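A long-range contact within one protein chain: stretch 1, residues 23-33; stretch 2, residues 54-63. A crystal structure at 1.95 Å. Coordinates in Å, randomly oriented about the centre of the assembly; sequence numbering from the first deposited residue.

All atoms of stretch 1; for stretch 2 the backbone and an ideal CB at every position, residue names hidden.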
# COMPACT_ATOMS: atom_id res chain seq x y z
N GLU A 23 3.16 -18.76 3.13
CA GLU A 23 4.39 -18.61 2.29
C GLU A 23 4.40 -17.21 1.64
O GLU A 23 5.44 -16.83 1.10
CB GLU A 23 4.37 -19.75 1.27
CG GLU A 23 5.68 -20.01 0.51
CD GLU A 23 5.50 -20.91 -0.71
OE1 GLU A 23 6.24 -20.72 -1.72
OE2 GLU A 23 4.59 -21.79 -0.68
N LEU A 24 3.29 -16.46 1.68
CA LEU A 24 3.18 -15.15 0.99
C LEU A 24 4.16 -14.15 1.61
O LEU A 24 4.86 -13.48 0.80
CB LEU A 24 1.74 -14.60 1.00
CG LEU A 24 0.88 -15.06 -0.18
CD1 LEU A 24 0.32 -16.44 0.08
CD2 LEU A 24 -0.25 -14.08 -0.46
N SER A 25 4.24 -14.04 2.95
CA SER A 25 5.14 -13.06 3.61
C SER A 25 6.58 -13.32 3.18
O SER A 25 7.29 -12.34 2.93
CB SER A 25 5.01 -12.98 5.12
OG SER A 25 4.85 -14.26 5.72
N GLY A 26 6.97 -14.60 3.08
CA GLY A 26 8.31 -15.04 2.65
C GLY A 26 8.63 -14.56 1.25
O GLY A 26 9.74 -14.04 1.03
N VAL A 27 7.71 -14.74 0.30
CA VAL A 27 7.88 -14.26 -1.10
C VAL A 27 7.90 -12.72 -1.15
O VAL A 27 8.67 -12.18 -1.94
CB VAL A 27 6.79 -14.84 -2.03
CG1 VAL A 27 6.91 -14.28 -3.43
CG2 VAL A 27 6.86 -16.37 -2.06
N ALA A 28 7.11 -12.03 -0.35
CA ALA A 28 7.01 -10.56 -0.35
C ALA A 28 8.32 -9.98 0.17
O ALA A 28 8.88 -9.07 -0.46
CB ALA A 28 5.84 -10.11 0.49
N CYS A 29 8.81 -10.54 1.26
CA CYS A 29 10.12 -10.21 1.85
C CYS A 29 11.24 -10.39 0.83
O CYS A 29 12.07 -9.45 0.68
CB CYS A 29 10.34 -11.10 3.07
SG CYS A 29 11.86 -10.65 3.95
N LYS A 30 11.25 -11.49 0.07
CA LYS A 30 12.30 -11.79 -0.93
C LYS A 30 12.26 -10.70 -2.02
O LYS A 30 13.32 -10.15 -2.39
CB LYS A 30 12.10 -13.17 -1.55
CG LYS A 30 13.16 -13.60 -2.57
CD LYS A 30 13.06 -15.05 -3.01
CE LYS A 30 14.20 -15.48 -3.91
NZ LYS A 30 14.02 -16.86 -4.44
N LYS A 31 11.05 -10.40 -2.51
CA LYS A 31 10.84 -9.37 -3.55
C LYS A 31 11.38 -8.02 -3.03
O LYS A 31 12.12 -7.38 -3.77
CB LYS A 31 9.35 -9.28 -3.93
CG LYS A 31 9.07 -8.35 -5.11
CD LYS A 31 10.01 -8.59 -6.27
CE LYS A 31 9.37 -8.45 -7.63
NZ LYS A 31 10.35 -8.77 -8.68
N ILE A 32 10.96 -7.58 -1.83
CA ILE A 32 11.42 -6.28 -1.27
C ILE A 32 12.95 -6.23 -1.19
O ILE A 32 13.55 -5.26 -1.67
CB ILE A 32 10.74 -5.95 0.08
CG1 ILE A 32 9.26 -5.65 -0.09
CG2 ILE A 32 11.45 -4.80 0.78
CD1 ILE A 32 8.45 -5.91 1.17
N VAL A 33 13.57 -7.27 -0.66
CA VAL A 33 15.05 -7.35 -0.51
C VAL A 33 15.71 -7.33 -1.89
O VAL A 33 16.67 -6.59 -2.03
CB VAL A 33 15.49 -8.56 0.34
CG1 VAL A 33 17.00 -8.80 0.31
CG2 VAL A 33 15.01 -8.39 1.78
N UNK A 54 -2.80 -8.54 8.50
CA UNK A 54 -2.09 -9.63 9.22
C UNK A 54 -0.98 -10.24 8.35
O UNK A 54 0.08 -10.61 8.91
CB UNK A 54 -3.08 -10.72 9.64
N UNK A 55 -1.16 -10.33 7.03
CA UNK A 55 -0.07 -10.78 6.11
C UNK A 55 1.07 -9.77 6.13
O UNK A 55 2.21 -10.18 6.28
CB UNK A 55 -0.59 -10.95 4.68
N UNK A 56 0.84 -8.45 5.88
CA UNK A 56 1.88 -7.45 6.10
C UNK A 56 2.56 -7.58 7.47
O UNK A 56 3.74 -7.56 7.49
CB UNK A 56 1.28 -6.05 5.96
N UNK A 57 1.80 -7.73 8.57
CA UNK A 57 2.34 -7.80 9.96
C UNK A 57 3.37 -8.93 10.04
O UNK A 57 4.43 -8.75 10.69
CB UNK A 57 1.22 -8.03 10.98
N UNK A 58 3.13 -10.01 9.32
CA UNK A 58 4.07 -11.15 9.30
C UNK A 58 5.27 -10.82 8.42
O UNK A 58 6.36 -11.24 8.78
CB UNK A 58 3.38 -12.42 8.80
N UNK A 59 5.06 -10.15 7.28
CA UNK A 59 6.15 -9.67 6.40
C UNK A 59 7.08 -8.76 7.23
O UNK A 59 8.27 -8.95 7.16
CB UNK A 59 5.59 -8.92 5.19
N UNK A 60 6.54 -7.86 8.03
CA UNK A 60 7.33 -6.86 8.79
C UNK A 60 8.10 -7.54 9.92
O UNK A 60 9.26 -7.10 10.18
CB UNK A 60 6.42 -5.77 9.36
N UNK A 61 7.52 -8.59 10.53
CA UNK A 61 8.19 -9.40 11.58
C UNK A 61 9.30 -10.21 10.93
O UNK A 61 10.35 -10.36 11.55
CB UNK A 61 7.20 -10.32 12.30
N UNK A 62 9.05 -10.74 9.75
CA UNK A 62 10.07 -11.46 8.97
C UNK A 62 11.25 -10.52 8.65
O UNK A 62 12.38 -10.94 8.93
CB UNK A 62 9.47 -12.02 7.68
N UNK A 63 11.01 -9.29 8.16
CA UNK A 63 12.06 -8.28 7.87
C UNK A 63 12.88 -8.02 9.14
O UNK A 63 14.13 -7.89 9.04
CB UNK A 63 11.44 -6.98 7.36

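Both stretches are helical where they meet; their axes approach to 8.6 Å and their N-to-C directions differ by 56°, so only part of each helix can touch the other. The CA atoms come nearest at Ser25 and position 59, 4.5 Å apart, with the small Ser25 at this point.

Position 54 has nothing of stretch 1 within 5.5 Å of its ideal CB, so the contact sets no preference. It is Ser54, with chi1 in p.

At position 55 the CA-to-CB bond points toward stretch 1, yet the ideal CB again has no neighbour within 5.5 Å. A short or medium side chain, branched or not, could fill the gap beside Leu24. The residue is Thr55, whose CG2 lies 4.3 Å from CB of Leu24. Its backbone also takes part: O of Thr55 is 4.1 Å from CB of Ser25, while accepting the helical hydrogen bond from N of the residue at 59.

Position 56 points away and lies early in the helix, with a phi of -49° that proline tolerates; many other residues would fit. It is Pro56. Position 57 is out of reach, open to almost any helix former, and is Lys57, extended with all four chi angles in t.

At position 58 CA-to-CB points toward stretch 1, and the ideal CB stands 3.9 Å from OG of Ser25. A polar side chain might approach that hydroxyl, but an aliphatic one could equally pass it. Met58 is found; its CB is 3.9 Å from OG of Ser25, and no hydrogen bond crosses here.

Position 59 is the most informative. Its CA-to-CB bond runs sideways, but the ideal CB is 4.1 Å from CB of Ser25 and 4.9 Å from CB of Ala28, with Cys29 and Ile32 further along the same face. This largely apolar hollow suits a medium aliphatic side chain: leucine, isoleucine or methionine are all plausible. Leu59, with chi1 in t and chi2 in p, enters as a knob among Ser25, Ala28, Cys29 and Ile32. Its CD1 lies 3.6 Å from CB of Cys29, and its CD2 lies 3.7 Å from CB of Ala28 and 3.8 Å from CD1 of Ile32.

Positions 60 and 61 are out of reach, so stretch 1 cannot discriminate between candidates. They are Tyr60 and Ser61; OG of Ser61 donates a 2.7 Å hydrogen bond to O of Lys57, one turn back.

Position 62 points toward stretch 1, with its ideal CB 4.6 Å from SG of Cys29. The CA of Gly26 and the side chain of Cys29 offer a mostly apolar surface, which an aliphatic chain would suit. Leu62 places CD2 3.6 Å from CA of Gly26 and 3.8 Å from CB of Cys29.

Position 63 starts sideways, its ideal CB 5.0 Å from SG of Cys29; a longer apolar chain could bend inward. Leu63 does so, bringing CD2 to 3.6 Å from SG of Cys29 and 4.5 Å from CG2 of Val33.

Stretch 2 (54-63) STPKMLYSLL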
# COMPACT_ATOMS: atom_id res chain seq x y z
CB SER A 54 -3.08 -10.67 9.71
OG SER A 54 -4.08 -10.94 8.73
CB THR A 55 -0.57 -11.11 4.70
OG1 THR A 55 -1.48 -12.19 4.88
CG2 THR A 55 0.49 -11.57 3.74
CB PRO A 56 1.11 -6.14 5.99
CG PRO A 56 0.07 -6.45 4.94
CD PRO A 56 -0.36 -7.88 5.24
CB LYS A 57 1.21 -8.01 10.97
CG LYS A 57 1.60 -7.99 12.45
CD LYS A 57 0.45 -8.52 13.31
CE LYS A 57 0.87 -9.08 14.65
NZ LYS A 57 -0.12 -10.05 15.18
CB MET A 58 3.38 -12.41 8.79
CG MET A 58 2.44 -12.97 9.82
SD MET A 58 1.37 -14.16 9.06
CE MET A 58 2.58 -15.46 8.79
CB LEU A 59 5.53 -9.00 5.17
CG LEU A 59 6.43 -8.08 4.34
CD1 LEU A 59 7.66 -8.80 3.86
CD2 LEU A 59 5.67 -7.49 3.16
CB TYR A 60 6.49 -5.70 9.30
CG TYR A 60 5.64 -5.02 8.26
CD1 TYR A 60 5.95 -5.07 6.92
CD2 TYR A 60 4.52 -4.30 8.66
CE1 TYR A 60 5.16 -4.42 5.98
CE2 TYR A 60 3.69 -3.71 7.73
CZ TYR A 60 4.01 -3.76 6.39
OH TYR A 60 3.17 -3.15 5.51
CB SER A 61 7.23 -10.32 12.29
OG SER A 61 6.11 -9.57 12.69
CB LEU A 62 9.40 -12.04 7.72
CG LEU A 62 10.25 -12.93 6.83
CD1 LEU A 62 11.01 -14.00 7.65
CD2 LEU A 62 9.37 -13.58 5.78
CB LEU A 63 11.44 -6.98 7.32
CG LEU A 63 10.91 -7.06 5.89
CD1 LEU A 63 10.01 -5.88 5.55
CD2 LEU A 63 12.03 -7.14 4.90
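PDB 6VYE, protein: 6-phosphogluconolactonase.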